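Local atomic coordinates of probable acetyltransferase (PDB entry 2EUI), a protein that probably transfers an acyl group, such as acetyl, to a substrate not yet identified, as a member of the GNAT acetyltransferase family. Residues D122-V125 / A126-V129. Residues are numbered along the deposited sequence; the frame is centred on the assembly and turned at random.
Sequences DNEV and AQKV
Gln127 folds back over the start of its own helix and meets Asn123 and Glu124 there. The backbone N of Gln127 donates to Asn123 O, 2.8 Å away with an N-H...O angle of 173°, which closes the first turn of helix 124-131. The same carbonyl also lies against the side chain of Gln127: with CG turned beside its own backbone N (chi1 -51°) and the chain extended beyond it, the amide is carried toward the N-terminal end of the helix. Gln127 is buried here, packing also against Lys142 of the second subunit. On another flank of the turn, Ala126 CB sits 3.4 Å from Asn123 CB, a methyl set against the root of the N-cap side chain. That side chain makes no capping bond; the backbone carbonyl of Asn123 accepts the first helical bond. Two further i to i+4 bonds follow, Lys128 N to Glu124 O (2.9 Å) and Val129 N to Val125 O (3.1 Å); Lys128 N has a second, weak bond to Val125 O.

The solvent side is looser. Glu124, its chain bent at chi2, runs alongside Gln127 with the carboxylate and amide planes 76° apart, but its OE1 lies 3.2 Å from OE1 of Gln127, two acceptors as modelled and so no bond. Lys128 rests its CB by Val125 O while its bent chain leads away. Toward helix 92-109, Val125 and Val129 touch Arg92, and Val129 also reaches Leu100. Successive i to i+4 bonds begun by the N-cap carbonyl are typical of an alpha-helix N-terminus, here the short helix after strand 112-120 in the GNAT fold.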
# COMPACT_ATOMS: atom_id res chain seq x y z
N ASP A 122 -12.25 -13.30 -7.32
CA ASP A 122 -12.97 -13.64 -8.54
C ASP A 122 -12.24 -13.26 -9.85
O ASP A 122 -12.89 -13.12 -10.89
CB ASP A 122 -14.34 -12.95 -8.54
CG ASP A 122 -15.34 -13.64 -7.62
OD1 ASP A 122 -14.93 -14.11 -6.53
OD2 ASP A 122 -16.53 -13.70 -8.00
N ASN A 123 -10.92 -13.10 -9.80
CA ASN A 123 -10.16 -12.75 -11.01
C ASN A 123 -9.16 -13.81 -11.43
O ASN A 123 -7.96 -13.53 -11.52
CB ASN A 123 -9.40 -11.44 -10.82
CG ASN A 123 -10.31 -10.25 -10.66
OD1 ASN A 123 -11.47 -10.28 -11.08
ND2 ASN A 123 -9.79 -9.18 -10.07
N GLU A 124 -9.64 -15.03 -11.69
CA GLU A 124 -8.78 -16.13 -12.10
C GLU A 124 -7.71 -15.70 -13.09
O GLU A 124 -6.52 -15.92 -12.88
CB GLU A 124 -9.60 -17.25 -12.75
CG GLU A 124 -10.83 -17.71 -11.99
CD GLU A 124 -10.54 -18.06 -10.55
OE1 GLU A 124 -9.38 -18.40 -10.23
OE2 GLU A 124 -11.49 -18.02 -9.74
N VAL A 125 -8.13 -15.08 -14.19
CA VAL A 125 -7.20 -14.64 -15.21
C VAL A 125 -6.16 -13.71 -14.59
O VAL A 125 -4.97 -14.01 -14.62
CB VAL A 125 -7.92 -13.91 -16.38
CG1 VAL A 125 -6.94 -13.59 -17.49
CG2 VAL A 125 -9.03 -14.79 -16.92
N ALA A 126 -6.62 -12.61 -14.02
CA ALA A 126 -5.73 -11.64 -13.39
C ALA A 126 -4.69 -12.32 -12.49
O ALA A 126 -3.48 -12.03 -12.58
CB ALA A 126 -6.55 -10.64 -12.57
N GLN A 127 -5.17 -13.21 -11.63
CA GLN A 127 -4.31 -13.94 -10.70
C GLN A 127 -3.31 -14.83 -11.42
O GLN A 127 -2.18 -15.00 -10.95
CB GLN A 127 -5.17 -14.81 -9.79
CG GLN A 127 -6.29 -14.06 -9.12
CD GLN A 127 -7.25 -14.99 -8.42
OE1 GLN A 127 -7.65 -16.00 -8.99
NE2 GLN A 127 -7.64 -14.65 -7.21
N LYS A 128 -3.71 -15.41 -12.54
CA LYS A 128 -2.83 -16.29 -13.29
C LYS A 128 -1.62 -15.51 -13.80
O LYS A 128 -0.48 -15.94 -13.66
CB LYS A 128 -3.59 -16.91 -14.47
CG LYS A 128 -2.91 -18.15 -15.05
CD LYS A 128 -3.09 -18.26 -16.57
CE LYS A 128 -2.26 -17.20 -17.29
NZ LYS A 128 -0.82 -17.37 -16.97
N VAL A 129 -1.89 -14.35 -14.40
CA VAL A 129 -0.85 -13.48 -14.93
C VAL A 129 0.15 -13.14 -13.82
O VAL A 129 1.36 -13.20 -14.03
CB VAL A 129 -1.44 -12.19 -15.48
CG1 VAL A 129 -0.34 -11.27 -15.97
CG2 VAL A 129 -2.42 -12.51 -16.58